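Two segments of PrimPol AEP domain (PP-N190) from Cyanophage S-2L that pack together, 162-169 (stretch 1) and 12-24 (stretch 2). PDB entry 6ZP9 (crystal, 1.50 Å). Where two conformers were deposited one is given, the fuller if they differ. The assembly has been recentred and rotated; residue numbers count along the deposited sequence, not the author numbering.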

# COMPACT_ATOMS: atom_id res chain seq x y z
N MET A 162 -1.98 1.77 3.38
CA MET A 162 -0.61 1.91 2.89
C MET A 162 -0.40 3.32 2.37
O MET A 162 -1.33 3.96 1.86
CB MET A 162 -0.37 0.85 1.80
CG MET A 162 -0.37 -0.60 2.23
SD MET A 162 1.02 -1.04 3.26
CE MET A 162 2.13 -1.24 1.90
N ARG A 163 0.84 3.80 2.50
CA ARG A 163 1.20 5.14 2.05
C ARG A 163 0.75 5.37 0.61
O ARG A 163 0.95 4.52 -0.26
CB ARG A 163 2.68 5.32 2.10
CG ARG A 163 3.22 5.62 3.47
CD ARG A 163 2.83 6.97 4.04
NE ARG A 163 3.38 7.10 5.35
CZ ARG A 163 4.43 7.83 5.64
NH1 ARG A 163 4.89 7.84 6.84
NH2 ARG A 163 4.97 8.55 4.74
N LEU A 164 0.12 6.52 0.36
CA LEU A 164 -0.42 6.88 -0.95
C LEU A 164 0.64 7.60 -1.79
O LEU A 164 1.28 8.55 -1.32
CB LEU A 164 -1.66 7.75 -0.74
CG LEU A 164 -2.34 8.32 -1.98
CD1 LEU A 164 -2.88 7.20 -2.88
CD2 LEU A 164 -3.45 9.31 -1.58
N ALA A 165 0.83 7.14 -3.03
CA ALA A 165 1.77 7.79 -3.95
C ALA A 165 1.33 9.21 -4.24
O ALA A 165 0.14 9.52 -4.25
CB ALA A 165 1.87 7.01 -5.26
N GLY A 166 2.31 10.09 -4.48
CA GLY A 166 2.02 11.45 -4.85
C GLY A 166 1.76 12.41 -3.71
O GLY A 166 1.47 13.59 -3.97
N CYS A 167 1.85 11.95 -2.46
CA CYS A 167 1.70 12.83 -1.30
C CYS A 167 3.00 12.85 -0.51
O CYS A 167 3.74 11.87 -0.50
CB CYS A 167 0.56 12.39 -0.38
SG CYS A 167 -1.02 12.20 -1.23
N PRO A 168 3.27 13.95 0.19
CA PRO A 168 4.55 14.05 0.91
C PRO A 168 4.60 13.22 2.18
O PRO A 168 3.61 13.07 2.91
CB PRO A 168 4.65 15.55 1.22
CG PRO A 168 3.26 16.05 1.19
CD PRO A 168 2.53 15.22 0.18
N HIS A 169 5.79 12.67 2.42
CA HIS A 169 6.22 12.20 3.73
C HIS A 169 6.54 13.43 4.56
O HIS A 169 7.51 14.14 4.28
CB HIS A 169 7.44 11.29 3.53
CG HIS A 169 8.05 10.76 4.78
ND1 HIS A 169 7.58 9.64 5.42
CD2 HIS A 169 9.13 11.17 5.49
CE1 HIS A 169 8.32 9.40 6.49
NE2 HIS A 169 9.28 10.31 6.55
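Stretch 2, residues 12-24: PAFDRDQILLHLS

Two hydrogen bonds, both involving the backbone of the turn in stretch 1, fix stretch 2 against it. In the first, Asp15 N donates to Gly166 O at 2.8 Å with an almost linear N-H...O angle of 176°, tying the residue just before the helix to the turn. In the second, Ala165 N donates to His22 ND1 at 3.0 Å and 171°, so this ring nitrogen acts as acceptor and its proton must lie on NE2, which is hydrogen-bonded elsewhere in the structure. The histidine, with chi1 at t, meets the backbone at the strand-to-turn junction edge-on: Ala165 N lies near the ring plane, as does Arg163 O, which approaches His22 CE1 to 3.1 Å.

The two bonds lie about two helical turns apart along stretch 2. Residues 12-15 are extended or irregular, and the helix runs from Arg16 through Ser24 and beyond. Asp15 caps its start, its OD1 accepting weak hydrogen bonds from Asp17 N (3.1 Å) and Gln18 N (3.4 Å). Stretch 1 leaves its strand after Arg163 and passes through a type II beta turn from Leu164 to Cys167. The pairing runs in opposite senses: Ala165 lies nearest Ile19 (CA to CA 5.3 Å), Gly166 nearest Asp15 (4.5 Å) and Cys167 nearest Phe14 (5.0 Å), so the chain of stretch 1 advances towards the N-terminal end of the helix.

Gly166 occupies the tightest point. Its phi/psi of 85/1 suits glycine, and the absence of a side chain lets its CA come within 3.5 Å of Gln18 CB; an ideal CB there would stand 2.6 Å from Asp15 O and 2.9 Å from Gln18 CB, both clashes. Ala165, its small side chain pointing toward the helix, places CB 3.7 Å from Gln18 O, while its carbonyl Ala165 O rests 3.2 Å from Ile19 CG1.

Apolar packing extends outward from this centre. The Ile19 side chain, in the mt rotamer, ends between two apolar neighbours in stretch 1: Ile19 CD1 lies 3.9 Å from Leu164 CD2 and equally 3.9 Å from Cys167 SG. Leu164 also sets CD1 3.7 Å from His22 ND1, approaching the ring obliquely, and reaches Leu23 more loosely, with Leu164 CD1 to Leu23 CD1 at 4.5 Å. Towards the other end, Cys167 SG is 4.2 Å from Phe14 CB, whose ring leads away, and Pro168 CD touches Ala13 O at 3.9 Å. Arg16, Asp17 and Leu20 point away from stretch 1. The contact buries 465 Å² in all.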

# COMPACT_ATOMS: atom_id res chain seq x y z
N PRO A 12 -1.80 22.77 -6.22
CA PRO A 12 -2.02 21.50 -5.52
C PRO A 12 -0.84 21.09 -4.65
O PRO A 12 0.33 21.19 -5.04
CB PRO A 12 -2.24 20.50 -6.67
CG PRO A 12 -1.47 21.08 -7.81
CD PRO A 12 -1.57 22.58 -7.67
N ALA A 13 -1.16 20.60 -3.45
CA ALA A 13 -0.17 20.15 -2.49
C ALA A 13 0.25 18.69 -2.70
O ALA A 13 1.06 18.17 -1.92
CB ALA A 13 -0.70 20.34 -1.06
N PHE A 14 -0.28 18.03 -3.72
CA PHE A 14 -0.01 16.63 -4.01
C PHE A 14 0.07 16.46 -5.53
O PHE A 14 -0.37 17.32 -6.30
CB PHE A 14 -1.12 15.72 -3.45
CG PHE A 14 -2.49 16.07 -3.97
CD1 PHE A 14 -2.96 15.51 -5.14
CD2 PHE A 14 -3.28 16.99 -3.31
CE1 PHE A 14 -4.20 15.85 -5.64
CE2 PHE A 14 -4.53 17.33 -3.80
CZ PHE A 14 -4.99 16.76 -4.97
N ASP A 15 0.60 15.31 -5.94
CA ASP A 15 0.74 14.95 -7.36
C ASP A 15 -0.45 14.07 -7.76
O ASP A 15 -0.46 12.87 -7.50
CB ASP A 15 2.08 14.25 -7.58
CG ASP A 15 2.37 13.97 -9.04
OD1 ASP A 15 1.41 13.92 -9.84
OD2 ASP A 15 3.56 13.79 -9.38
N ARG A 16 -1.46 14.66 -8.42
CA ARG A 16 -2.67 13.89 -8.73
C ARG A 16 -2.39 12.74 -9.69
O ARG A 16 -3.11 11.73 -9.67
CB ARG A 16 -3.75 14.81 -9.31
CG ARG A 16 -3.48 15.21 -10.75
CD ARG A 16 -4.61 16.04 -11.34
NE ARG A 16 -5.91 15.38 -11.25
CZ ARG A 16 -6.43 14.61 -12.20
NH1 ARG A 16 -7.63 14.07 -12.01
NH2 ARG A 16 -5.76 14.37 -13.33
N ASP A 17 -1.37 12.86 -10.54
CA ASP A 17 -1.07 11.78 -11.47
C ASP A 17 -0.58 10.55 -10.74
O ASP A 17 -0.91 9.42 -11.11
CB ASP A 17 -0.04 12.24 -12.50
CG ASP A 17 -0.58 13.31 -13.45
OD1 ASP A 17 -1.73 13.16 -13.93
OD2 ASP A 17 0.13 14.30 -13.70
N GLN A 18 0.22 10.75 -9.69
CA GLN A 18 0.71 9.61 -8.93
C GLN A 18 -0.42 8.96 -8.12
O GLN A 18 -0.48 7.73 -8.01
CB GLN A 18 1.86 10.05 -8.03
CG GLN A 18 3.16 10.17 -8.80
CD GLN A 18 3.79 8.81 -9.07
OE1 GLN A 18 4.12 8.08 -8.13
NE2 GLN A 18 3.97 8.47 -10.34
N ILE A 19 -1.32 9.77 -7.56
CA ILE A 19 -2.46 9.21 -6.84
C ILE A 19 -3.29 8.32 -7.77
O ILE A 19 -3.62 7.17 -7.44
CB ILE A 19 -3.33 10.32 -6.23
CG1 ILE A 19 -2.59 10.99 -5.07
CG2 ILE A 19 -4.68 9.76 -5.76
CD1 ILE A 19 -3.43 12.02 -4.33
N LEU A 20 -3.65 8.84 -8.95
CA LEU A 20 -4.47 8.05 -9.86
C LEU A 20 -3.72 6.82 -10.36
O LEU A 20 -4.33 5.76 -10.55
CB LEU A 20 -4.93 8.92 -11.04
CG LEU A 20 -5.96 9.96 -10.60
CD1 LEU A 20 -6.31 10.87 -11.76
CD2 LEU A 20 -7.22 9.31 -10.03
N LEU A 21 -2.39 6.93 -10.54
CA LEU A 21 -1.60 5.77 -10.95
C LEU A 21 -1.61 4.70 -9.87
O LEU A 21 -1.72 3.51 -10.18
CB LEU A 21 -0.17 6.20 -11.28
CG LEU A 21 0.78 5.05 -11.64
CD1 LEU A 21 0.37 4.36 -12.93
CD2 LEU A 21 2.22 5.54 -11.71
N HIS A 22 -1.47 5.09 -8.60
CA HIS A 22 -1.56 4.13 -7.50
C HIS A 22 -2.88 3.38 -7.55
O HIS A 22 -2.91 2.14 -7.46
CB HIS A 22 -1.40 4.88 -6.17
CG HIS A 22 -0.98 4.01 -5.02
ND1 HIS A 22 -0.49 4.53 -3.84
CD2 HIS A 22 -0.96 2.66 -4.88
CE1 HIS A 22 -0.20 3.54 -3.01
NE2 HIS A 22 -0.47 2.39 -3.62
N LEU A 23 -3.99 4.11 -7.69
CA LEU A 23 -5.31 3.48 -7.78
C LEU A 23 -5.43 2.59 -9.01
O LEU A 23 -5.99 1.49 -8.94
CB LEU A 23 -6.41 4.55 -7.80
CG LEU A 23 -7.04 4.97 -6.47
CD1 LEU A 23 -5.98 5.30 -5.46
CD2 LEU A 23 -7.93 6.18 -6.67
N SER A 24 -4.91 3.07 -10.15
CA SER A 24 -4.99 2.33 -11.39
C SER A 24 -4.23 1.00 -11.30
O SER A 24 -4.75 -0.05 -11.69
CB SER A 24 -4.43 3.19 -12.53
OG SER A 24 -4.80 2.65 -13.78